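Local atomic coordinates of putative glucoamylase (Bacteroides caccae ATCC 43185, PDB entry 4QT9), a protein that probably hydrolyses glycosidic bonds in carbohydrate, as a putative glucoamylase built on an alpha/alpha toroid fold. Residues P48-V53 with R389-D394; T317-V322 with F375-S380; Q29-L34 with K368-F373; A62-S67 with P113-G118. One frame throughout, in Å; residues are numbered along the deposited sequence.

Contact 1 of 4, residues P48-V53 with R389-D394; sequences PERYHV and RYLAID
An antiparallel two-stranded sheet pairs R50, Y51 and H52 with L391, Y390 and R389, the strand axes running at 170° to each other. Y51 and Y390 form the hydrogen-bonded pair: Y51 N reaches Y390 O at 3.0 Å, and Y390 N returns to Y51 O at 2.9 Å. Beyond the paired residues, A392 N, in the first turn of helix 392-406, donates to E49 O at 3.1 Å.

On the face bearing R50, H52, R389 and L391, the guanidinium of R389 lies flat on the H52 imidazole, with centres 4.0 Å apart and planes inclined by 6°. The R389 chain is extended from CG to NE (chi3 169°), which carries NE over the ring centre, while CG lies 3.4 Å from H52 CD2. The imidazole is held from outside by V56 O at ND1 and by the Y320 hydroxyl at NE2. An alanine in place of H52 would probably leave the R389 guanidinium without its flat support, freer to turn, and the Y320 hydroxyl without this partner.

At the other end a water donates to both E49 O and E49 OE2, the latter at 2.6 Å, and accepts from I393 N, so it links the loop to the helix start. E49 OE1 turns to W115. On the Y51 face the tyrosine rings touch, Y51 CD1 lying 4.2 Å from Y390 CD2. With L391 as N-cap, this is a short antiparallel beta ladder whose second strand runs directly into a helix, probably one of the toroid.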
# COMPACT_ATOMS: atom_id res chain seq x y z
N PRO A 48 11.46 2.75 7.43
CA PRO A 48 12.54 2.83 6.42
C PRO A 48 12.10 2.10 5.16
O PRO A 48 11.29 1.17 5.25
CB PRO A 48 13.73 2.12 7.10
CG PRO A 48 13.11 1.18 8.07
CD PRO A 48 11.77 1.76 8.49
N GLU A 49 12.61 2.49 3.98
CA GLU A 49 12.29 1.84 2.71
C GLU A 49 12.51 0.31 2.86
O GLU A 49 11.64 -0.48 2.50
CB GLU A 49 13.17 2.43 1.58
CG GLU A 49 13.01 1.75 0.22
CD GLU A 49 11.62 1.83 -0.40
OE1 GLU A 49 11.06 2.94 -0.49
OE2 GLU A 49 11.11 0.77 -0.82
N ARG A 50 13.65 -0.07 3.46
CA ARG A 50 14.09 -1.45 3.64
C ARG A 50 14.74 -1.70 5.01
O ARG A 50 15.26 -0.78 5.66
CB ARG A 50 15.09 -1.82 2.53
CG ARG A 50 16.49 -1.19 2.63
CD ARG A 50 17.21 -1.22 1.30
NE ARG A 50 16.85 -0.06 0.47
CZ ARG A 50 16.21 -0.10 -0.70
NH1 ARG A 50 15.81 -1.27 -1.21
NH2 ARG A 50 15.98 1.01 -1.37
N TYR A 51 14.74 -2.98 5.42
CA TYR A 51 15.40 -3.47 6.63
C TYR A 51 16.13 -4.76 6.27
O TYR A 51 15.51 -5.72 5.81
CB TYR A 51 14.40 -3.69 7.79
CG TYR A 51 15.11 -3.95 9.10
CD1 TYR A 51 15.58 -5.22 9.42
CD2 TYR A 51 15.34 -2.92 10.00
CE1 TYR A 51 16.30 -5.44 10.59
CE2 TYR A 51 16.05 -3.13 11.17
CZ TYR A 51 16.52 -4.40 11.48
OH TYR A 51 17.19 -4.62 12.66
N HIS A 52 17.46 -4.74 6.41
CA HIS A 52 18.29 -5.91 6.08
C HIS A 52 18.86 -6.50 7.36
O HIS A 52 19.65 -5.85 8.04
CB HIS A 52 19.42 -5.54 5.07
CG HIS A 52 18.90 -5.08 3.72
ND1 HIS A 52 19.76 -4.67 2.72
CD2 HIS A 52 17.63 -5.01 3.25
CE1 HIS A 52 19.00 -4.40 1.67
NE2 HIS A 52 17.71 -4.60 1.94
N VAL A 53 18.43 -7.73 7.71
CA VAL A 53 18.88 -8.44 8.92
C VAL A 53 20.42 -8.58 8.91
O VAL A 53 21.04 -8.49 9.96
CB VAL A 53 18.17 -9.82 9.07
CG1 VAL A 53 18.72 -10.62 10.26
CG2 VAL A 53 16.65 -9.66 9.18
N ARG A 389 15.63 -10.07 4.25
CA ARG A 389 15.36 -8.66 3.96
C ARG A 389 13.89 -8.38 3.92
O ARG A 389 13.08 -9.25 3.58
CB ARG A 389 16.02 -8.24 2.62
CG ARG A 389 17.56 -8.32 2.69
CD ARG A 389 18.26 -8.19 1.36
NE ARG A 389 19.69 -8.03 1.57
CZ ARG A 389 20.56 -7.59 0.65
NH1 ARG A 389 20.14 -7.30 -0.58
NH2 ARG A 389 21.84 -7.44 0.96
N TYR A 390 13.54 -7.16 4.33
CA TYR A 390 12.19 -6.63 4.35
C TYR A 390 12.08 -5.33 3.61
O TYR A 390 13.06 -4.59 3.53
CB TYR A 390 11.74 -6.36 5.78
CG TYR A 390 11.75 -7.57 6.68
CD1 TYR A 390 10.70 -8.49 6.66
CD2 TYR A 390 12.77 -7.77 7.60
CE1 TYR A 390 10.68 -9.58 7.53
CE2 TYR A 390 12.76 -8.86 8.47
CZ TYR A 390 11.70 -9.75 8.44
OH TYR A 390 11.65 -10.80 9.32
N LEU A 391 10.86 -5.03 3.11
CA LEU A 391 10.48 -3.75 2.52
C LEU A 391 9.21 -3.30 3.19
O LEU A 391 8.27 -4.09 3.28
CB LEU A 391 10.25 -3.83 0.99
CG LEU A 391 11.45 -4.15 0.11
CD1 LEU A 391 10.99 -4.43 -1.30
CD2 LEU A 391 12.45 -2.99 0.12
N ALA A 392 9.16 -2.03 3.64
CA ALA A 392 7.97 -1.43 4.26
C ALA A 392 6.70 -1.65 3.43
O ALA A 392 5.68 -2.04 4.00
CB ALA A 392 8.19 0.08 4.48
N ILE A 393 6.77 -1.44 2.10
CA ILE A 393 5.59 -1.57 1.20
C ILE A 393 5.11 -3.04 1.06
O ILE A 393 4.00 -3.26 0.58
CB ILE A 393 5.81 -0.90 -0.19
CG1 ILE A 393 6.97 -1.52 -0.99
CG2 ILE A 393 5.93 0.64 -0.06
CD1 ILE A 393 7.12 -0.93 -2.44
N ASP A 394 5.92 -4.02 1.43
CA ASP A 394 5.47 -5.40 1.35
C ASP A 394 4.97 -5.86 2.74
O ASP A 394 3.94 -6.53 2.82
CB ASP A 394 6.54 -6.32 0.72
CG ASP A 394 6.81 -6.02 -0.78
OD1 ASP A 394 6.00 -5.30 -1.39
OD2 ASP A 394 7.83 -6.49 -1.32
O HOH W 1 9.42 -0.12 0.94

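Contact 2 of 4, residues T317-V322 with F375-S380; sequences TASYSV and FYDAFS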
# COMPACT_ATOMS: atom_id res chain seq x y z
N THR A 317 4.14 -10.63 -7.16
CA THR A 317 4.05 -9.18 -7.08
C THR A 317 5.43 -8.57 -7.14
O THR A 317 6.43 -9.29 -6.99
CB THR A 317 3.31 -8.77 -5.80
OG1 THR A 317 2.84 -7.46 -6.01
CG2 THR A 317 4.21 -8.84 -4.54
N ALA A 318 5.50 -7.24 -7.27
CA ALA A 318 6.74 -6.47 -7.25
C ALA A 318 7.47 -6.66 -5.89
O ALA A 318 6.82 -6.62 -4.84
CB ALA A 318 6.45 -4.99 -7.49
N SER A 319 8.78 -6.98 -5.92
CA SER A 319 9.59 -7.22 -4.72
C SER A 319 11.04 -7.44 -5.10
O SER A 319 11.36 -7.52 -6.29
CB SER A 319 9.09 -8.45 -3.96
OG SER A 319 9.23 -9.65 -4.71
N TYR A 320 11.90 -7.62 -4.10
CA TYR A 320 13.26 -8.06 -4.36
C TYR A 320 13.21 -9.28 -5.22
O TYR A 320 12.26 -10.08 -5.12
CB TYR A 320 14.00 -8.39 -3.05
CG TYR A 320 14.48 -7.17 -2.29
CD1 TYR A 320 15.22 -6.17 -2.92
CD2 TYR A 320 14.28 -7.07 -0.91
CE1 TYR A 320 15.69 -5.06 -2.21
CE2 TYR A 320 14.79 -5.99 -0.18
CZ TYR A 320 15.50 -4.99 -0.83
OH TYR A 320 16.03 -3.95 -0.13
N SER A 321 14.20 -9.43 -6.09
CA SER A 321 14.27 -10.60 -6.96
C SER A 321 15.68 -11.14 -6.94
O SER A 321 16.58 -10.46 -6.44
CB SER A 321 13.83 -10.23 -8.38
OG SER A 321 13.59 -11.39 -9.17
N VAL A 322 15.88 -12.38 -7.47
CA VAL A 322 17.18 -13.06 -7.53
C VAL A 322 18.27 -12.10 -8.08
O VAL A 322 19.33 -11.99 -7.48
CB VAL A 322 17.13 -14.38 -8.33
CG1 VAL A 322 18.42 -15.17 -8.16
CG2 VAL A 322 15.94 -15.24 -7.92
N PHE A 375 7.37 -12.47 7.70
CA PHE A 375 7.87 -13.08 6.48
C PHE A 375 8.81 -12.16 5.75
O PHE A 375 8.52 -10.96 5.61
CB PHE A 375 6.71 -13.48 5.55
CG PHE A 375 5.85 -14.57 6.14
CD1 PHE A 375 6.31 -15.88 6.19
CD2 PHE A 375 4.61 -14.28 6.71
CE1 PHE A 375 5.55 -16.88 6.80
CE2 PHE A 375 3.83 -15.29 7.26
CZ PHE A 375 4.29 -16.59 7.29
N TYR A 376 9.92 -12.72 5.27
CA TYR A 376 10.89 -11.99 4.47
C TYR A 376 10.25 -11.62 3.13
O TYR A 376 9.18 -12.14 2.77
CB TYR A 376 12.17 -12.80 4.29
CG TYR A 376 12.94 -12.97 5.58
CD1 TYR A 376 13.39 -11.85 6.29
CD2 TYR A 376 13.32 -14.23 6.04
CE1 TYR A 376 14.14 -11.99 7.46
CE2 TYR A 376 14.06 -14.38 7.21
CZ TYR A 376 14.48 -13.26 7.91
OH TYR A 376 15.22 -13.40 9.05
N ASP A 377 10.85 -10.65 2.43
CA ASP A 377 10.27 -10.04 1.21
C ASP A 377 9.93 -11.00 0.05
O ASP A 377 8.85 -10.93 -0.55
CB ASP A 377 11.22 -8.98 0.67
CG ASP A 377 10.50 -8.05 -0.24
OD1 ASP A 377 9.44 -7.54 0.18
OD2 ASP A 377 10.95 -7.87 -1.39
N ALA A 378 10.91 -11.81 -0.33
CA ALA A 378 10.74 -12.70 -1.45
C ALA A 378 11.69 -13.86 -1.30
O ALA A 378 12.57 -13.78 -0.45
CB ALA A 378 11.02 -11.95 -2.74
N PHE A 379 11.48 -14.94 -2.07
CA PHE A 379 12.36 -16.11 -2.03
C PHE A 379 12.17 -16.93 -3.29
O PHE A 379 11.10 -16.91 -3.90
CB PHE A 379 12.12 -16.98 -0.75
CG PHE A 379 10.78 -17.67 -0.70
CD1 PHE A 379 10.60 -18.93 -1.26
CD2 PHE A 379 9.68 -17.05 -0.10
CE1 PHE A 379 9.35 -19.55 -1.24
CE2 PHE A 379 8.44 -17.68 -0.06
CZ PHE A 379 8.28 -18.92 -0.64
N SER A 380 13.21 -17.66 -3.68
CA SER A 380 13.15 -18.55 -4.81
C SER A 380 13.57 -19.96 -4.37
O SER A 380 14.76 -20.17 -4.10
CB SER A 380 14.03 -18.04 -5.95
OG SER A 380 14.18 -19.06 -6.93
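D377 sets one carboxylate oxygen, OD2, against both the backbone N of Y320 and the CB of S319. D377 OD2 accepts the Y320 backbone N-H at 2.9 Å (N to OD2) with an N-H...O angle of 157°, the donor arriving nearly in line with the CG-OD2 bond. D377 OD2 also packs 3.2 Å from S319 CB and 3.5 Å from Y320 CD2. D377 CG stands anti to its backbone N (chi1 -161°), which puts CG on the strand side of the loop. The carboxylate and the Y320 ring cross almost perpendicularly, their planes 83° apart.

S319 and Y320 belong to strand 318-321, the first arm of a beta hairpin completed by strand 324-327, with S319 bonded through its backbone to A326. Coil 375-380 runs beside this arm, yet no backbone-to-backbone hydrogen bond joins the two. A378 fills the next position by its methyl: CB meets Y320 O at 3.3 Å and S319 OG at 3.5 Å. That hydroxyl is also hydrogen-bonded to the side chain of S340.

Farther along, V322 CG2 and S380 CB make a plain aliphatic contact at 3.9 Å, while S380 OG turns to the backbone N of D383. The Y320 ring points its hydroxyl beyond both segments, where it meets H52 NE2 and R50 NH1.

Contact 3 of 4, residues Q29-L34 with K368-F373; sequences QRRTFL and KVFGPF
R31 places CG anti to its own carbonyl carbon (chi1 -74°) and runs extended from CG to NE, while F370 has CG anti to its backbone N (chi1 -170°); from these starting points F370 CE2 comes over one face of the R31 guanidinium. F370 CE2 sits 3.4 Å above the guanidinium plane, offset toward its rim, and the two planes are 24° apart. At the edge of the guanidinium, R31 NH1 donates to G371 O at 2.9 Å. That acceptor is in the guanidinium plane, although the donor stands well above the plane of the carbonyl. One face and one edge of the R31 head group are thus engaged by consecutive residues, which fixes how it is rotated. Nearer the helix, R31 CD rests 3.4 Å from P372 O.

The backbones also approach closely at R31 and T32. F373 CA makes a CA-H...O contact with R31 O (3.3 Å), and T32 CA a straighter one with F373 O (3.5 Å). L34 closes the contact, with CB 3.8 Å from F373 CD1 and its carbonyl oxygen over one face of the F373 ring, toward the rim.

P372 and F373 form the turn of the small hairpin made by strands 370-371 and 374-375, and the Y390 hydroxyl bonds to F373 N. The hairpin packs against helix 21-37, F370 also touching T27 and V28, whereas T32 faces helix 392-406 through I398 and A399.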
# COMPACT_ATOMS: atom_id res chain seq x y z
N GLN A 29 0.82 -11.28 12.61
CA GLN A 29 0.48 -9.89 12.90
C GLN A 29 1.44 -9.27 13.89
O GLN A 29 1.98 -8.21 13.58
CB GLN A 29 -0.95 -9.75 13.41
CG GLN A 29 -1.79 -8.82 12.59
CD GLN A 29 -3.13 -8.63 13.24
OE1 GLN A 29 -3.80 -9.59 13.67
NE2 GLN A 29 -3.51 -7.39 13.38
N ARG A 30 1.67 -9.93 15.05
CA ARG A 30 2.58 -9.41 16.08
C ARG A 30 3.98 -9.15 15.51
O ARG A 30 4.54 -8.07 15.75
CB ARG A 30 2.66 -10.34 17.29
CG ARG A 30 2.13 -9.69 18.56
CD ARG A 30 3.11 -9.70 19.72
NE ARG A 30 2.67 -8.84 20.83
CZ ARG A 30 1.79 -9.19 21.76
NH1 ARG A 30 1.22 -10.39 21.73
NH2 ARG A 30 1.46 -8.34 22.73
N ARG A 31 4.54 -10.10 14.73
CA ARG A 31 5.89 -9.93 14.17
C ARG A 31 5.95 -8.86 13.08
O ARG A 31 6.91 -8.09 13.07
CB ARG A 31 6.44 -11.25 13.66
CG ARG A 31 6.86 -12.16 14.80
CD ARG A 31 7.95 -13.06 14.35
NE ARG A 31 8.10 -14.19 15.26
CZ ARG A 31 9.01 -15.15 15.11
NH1 ARG A 31 9.87 -15.11 14.09
NH2 ARG A 31 9.07 -16.15 15.98
N THR A 32 4.96 -8.80 12.18
CA THR A 32 4.92 -7.81 11.09
C THR A 32 4.83 -6.41 11.68
O THR A 32 5.50 -5.49 11.20
CB THR A 32 3.78 -8.12 10.12
OG1 THR A 32 3.92 -9.47 9.72
CG2 THR A 32 3.83 -7.24 8.87
N PHE A 33 4.05 -6.26 12.76
CA PHE A 33 3.92 -5.02 13.53
C PHE A 33 5.30 -4.55 14.02
O PHE A 33 5.60 -3.37 13.96
CB PHE A 33 2.97 -5.24 14.73
CG PHE A 33 3.04 -4.17 15.81
CD1 PHE A 33 2.36 -2.96 15.65
CD2 PHE A 33 3.75 -4.38 16.98
CE1 PHE A 33 2.42 -1.97 16.65
CE2 PHE A 33 3.81 -3.40 17.98
CZ PHE A 33 3.15 -2.20 17.80
N LEU A 34 6.17 -5.51 14.46
CA LEU A 34 7.51 -5.16 14.96
C LEU A 34 8.40 -4.50 13.89
O LEU A 34 9.27 -3.71 14.29
CB LEU A 34 8.23 -6.35 15.60
CG LEU A 34 7.60 -6.96 16.84
CD1 LEU A 34 8.49 -8.02 17.41
CD2 LEU A 34 7.30 -5.93 17.90
N LYS A 368 13.99 -19.71 7.65
CA LYS A 368 14.52 -19.27 6.36
C LYS A 368 13.56 -18.26 5.65
O LYS A 368 14.05 -17.44 4.87
CB LYS A 368 14.87 -20.47 5.45
CG LYS A 368 13.71 -21.08 4.68
CD LYS A 368 14.02 -22.49 4.26
CE LYS A 368 13.16 -22.91 3.13
NZ LYS A 368 13.28 -24.35 2.85
N VAL A 369 12.23 -18.29 5.93
CA VAL A 369 11.28 -17.31 5.31
C VAL A 369 10.55 -16.48 6.39
O VAL A 369 10.18 -15.34 6.11
CB VAL A 369 10.27 -17.90 4.29
CG1 VAL A 369 10.98 -18.50 3.07
CG2 VAL A 369 9.32 -18.90 4.94
N PHE A 370 10.35 -17.03 7.61
CA PHE A 370 9.66 -16.31 8.67
C PHE A 370 10.68 -15.78 9.68
O PHE A 370 11.13 -16.52 10.55
CB PHE A 370 8.57 -17.19 9.33
CG PHE A 370 7.64 -16.43 10.26
CD1 PHE A 370 6.80 -15.43 9.77
CD2 PHE A 370 7.59 -16.75 11.61
CE1 PHE A 370 5.94 -14.75 10.62
CE2 PHE A 370 6.72 -16.06 12.47
CZ PHE A 370 5.89 -15.07 11.96
N GLY A 371 11.06 -14.52 9.52
CA GLY A 371 12.08 -13.89 10.37
C GLY A 371 11.57 -13.10 11.57
O GLY A 371 10.40 -13.24 11.95
N PRO A 372 12.44 -12.25 12.18
CA PRO A 372 12.02 -11.50 13.38
C PRO A 372 10.87 -10.51 13.15
O PRO A 372 10.05 -10.37 14.05
CB PRO A 372 13.30 -10.76 13.81
CG PRO A 372 14.18 -10.76 12.61
CD PRO A 372 13.87 -12.01 11.87
N PHE A 373 10.80 -9.85 11.97
CA PHE A 373 9.74 -8.88 11.64
C PHE A 373 8.68 -9.45 10.66
O PHE A 373 8.07 -8.70 9.91
CB PHE A 373 10.36 -7.58 11.07
CG PHE A 373 11.26 -6.80 12.00
CD1 PHE A 373 11.21 -7.00 13.38
CD2 PHE A 373 12.13 -5.84 11.51
CE1 PHE A 373 12.03 -6.28 14.24
CE2 PHE A 373 12.94 -5.11 12.37
CZ PHE A 373 12.89 -5.34 13.73

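Contact 4 of 4, residues A62-S67 with P113-G118; sequences ANVVTS and PHWWYG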
# COMPACT_ATOMS: atom_id res chain seq x y z
N ALA A 62 19.91 2.85 5.21
CA ALA A 62 19.17 2.32 6.37
C ALA A 62 18.23 3.38 6.99
O ALA A 62 17.18 3.00 7.50
CB ALA A 62 20.14 1.83 7.43
N ASN A 63 18.61 4.68 6.94
CA ASN A 63 17.88 5.79 7.54
C ASN A 63 16.90 6.49 6.58
O ASN A 63 16.28 7.49 6.96
CB ASN A 63 18.87 6.82 8.08
CG ASN A 63 19.67 7.56 7.03
OD1 ASN A 63 19.93 7.08 5.91
ND2 ASN A 63 20.15 8.73 7.41
N VAL A 64 16.79 5.99 5.33
CA VAL A 64 15.90 6.55 4.32
C VAL A 64 14.50 6.00 4.55
O VAL A 64 14.29 4.79 4.48
CB VAL A 64 16.42 6.32 2.88
CG1 VAL A 64 15.34 6.63 1.84
CG2 VAL A 64 17.68 7.14 2.61
N VAL A 65 13.55 6.92 4.84
CA VAL A 65 12.15 6.61 5.12
C VAL A 65 11.29 6.83 3.87
O VAL A 65 11.52 7.77 3.11
CB VAL A 65 11.56 7.37 6.36
CG1 VAL A 65 12.21 6.91 7.66
CG2 VAL A 65 11.71 8.87 6.21
N THR A 66 10.31 5.97 3.69
CA THR A 66 9.40 6.01 2.54
C THR A 66 8.05 6.59 2.99
O THR A 66 7.54 6.19 4.02
CB THR A 66 9.32 4.61 1.89
OG1 THR A 66 8.40 4.65 0.80
CG2 THR A 66 8.93 3.49 2.86
N SER A 67 7.50 7.53 2.24
CA SER A 67 6.22 8.13 2.59
C SER A 67 5.06 7.14 2.45
O SER A 67 4.29 6.98 3.40
CB SER A 67 5.97 9.39 1.75
OG SER A 67 6.16 9.13 0.37
N PRO A 113 7.48 13.79 -0.80
CA PRO A 113 8.30 13.05 -1.79
C PRO A 113 8.22 11.55 -1.55
O PRO A 113 7.74 11.13 -0.49
CB PRO A 113 9.71 13.54 -1.49
CG PRO A 113 9.70 13.81 -0.02
CD PRO A 113 8.34 14.39 0.25
N HIS A 114 8.76 10.74 -2.48
CA HIS A 114 8.85 9.28 -2.27
C HIS A 114 9.68 8.95 -1.02
O HIS A 114 9.26 8.16 -0.17
CB HIS A 114 9.50 8.60 -3.48
CG HIS A 114 9.33 7.11 -3.51
ND1 HIS A 114 8.91 6.47 -4.65
CD2 HIS A 114 9.52 6.18 -2.54
CE1 HIS A 114 8.84 5.19 -4.35
NE2 HIS A 114 9.20 4.97 -3.09
N TRP A 115 10.83 9.61 -0.89
CA TRP A 115 11.77 9.38 0.22
C TRP A 115 12.27 10.65 0.89
O TRP A 115 12.44 11.67 0.23
CB TRP A 115 13.05 8.72 -0.34
CG TRP A 115 12.95 7.29 -0.80
CD1 TRP A 115 12.14 6.32 -0.29
CD2 TRP A 115 13.86 6.64 -1.69
NE1 TRP A 115 12.45 5.11 -0.87
CE2 TRP A 115 13.51 5.27 -1.73
CE3 TRP A 115 14.96 7.08 -2.47
CZ2 TRP A 115 14.20 4.34 -2.52
CZ3 TRP A 115 15.67 6.15 -3.22
CH2 TRP A 115 15.28 4.80 -3.25
N TRP A 116 12.61 10.53 2.18
CA TRP A 116 13.38 11.48 2.97
C TRP A 116 14.47 10.75 3.71
O TRP A 116 14.36 9.54 3.97
CB TRP A 116 12.59 12.24 4.06
CG TRP A 116 11.26 12.82 3.74
CD1 TRP A 116 11.00 14.11 3.40
CD2 TRP A 116 10.00 12.21 4.02
NE1 TRP A 116 9.63 14.32 3.34
CE2 TRP A 116 9.00 13.17 3.74
CE3 TRP A 116 9.60 10.91 4.40
CZ2 TRP A 116 7.64 12.89 3.88
CZ3 TRP A 116 8.25 10.64 4.52
CH2 TRP A 116 7.29 11.63 4.29
N TYR A 117 15.45 11.50 4.17
CA TYR A 117 16.43 11.05 5.15
C TYR A 117 15.69 11.28 6.46
O TYR A 117 15.25 12.40 6.70
CB TYR A 117 17.74 11.84 5.03
CG TYR A 117 18.42 11.67 3.70
CD1 TYR A 117 19.22 10.56 3.44
CD2 TYR A 117 18.35 12.66 2.72
CE1 TYR A 117 19.88 10.41 2.22
CE2 TYR A 117 19.01 12.53 1.50
CZ TYR A 117 19.78 11.40 1.25
OH TYR A 117 20.44 11.28 0.05
N GLY A 118 15.44 10.20 7.20
CA GLY A 118 14.65 10.21 8.43
C GLY A 118 15.18 11.08 9.56
O GLY A 118 14.41 11.52 10.42
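V64, V65 and T66 pair with Y117, W116 and W115 as two neighbouring strands of a three-stranded antiparallel sheet, which strand 123-124 completes beyond 115-117. V65 and W116 are the hydrogen-bonded pair, with V65 N to W116 O at 2.9 Å and W116 N to V65 O at 3.1 Å; G118 N also donates to N63 O (2.8 Å), just past the paired residues.

On one face V64 CG1 sits over the five-membered ring of W115, 3.8 Å from its centroid and 18° off the normal, and V64 CG2 meets Y117. On the other, V65 CG2 abuts the W116 indole at its edge, 3.4 Å from CE3, while S67 CB lies 3.6 Å from CH2 and P113 CG covers one ring face.

Partners outside the two segments hold both indoles by NE1: W115 NE1 bonds to E49 OE1, and W116 NE1 to D106 O. An alanine at W116 would probably open a gap beside V65 and S67 and leave D106 O without this donor.

T66 is the N-cap of helix 67-83, and S67, the first helical residue, ties back twice: its backbone N donates to H114 O, and its hydroxyl, OG, donates to P113 O at 2.7 Å.

Overall arrangement
Contact 1 is the hub: its centre lies 11 Å from those of contacts 2 and 3 and 12 Å from that of contact 4, and it touches all three. Contacts 2 and 3 meet as well, their centres 15 Å apart, beside the hairpin of strands 370-371 and 374-375; contact 4 is about 10 Å from contact 3 and 9 Å from contact 2 at the nearest atoms. Along the chain, helix 21-37, strand 50-52 and strand 64-66 follow one another, then 115-117, 318-321, 370-371 and 389-391. Contacts 1 and 3 therefore each span over 330 residues, tying an N-terminal part of the chain to a late part of it.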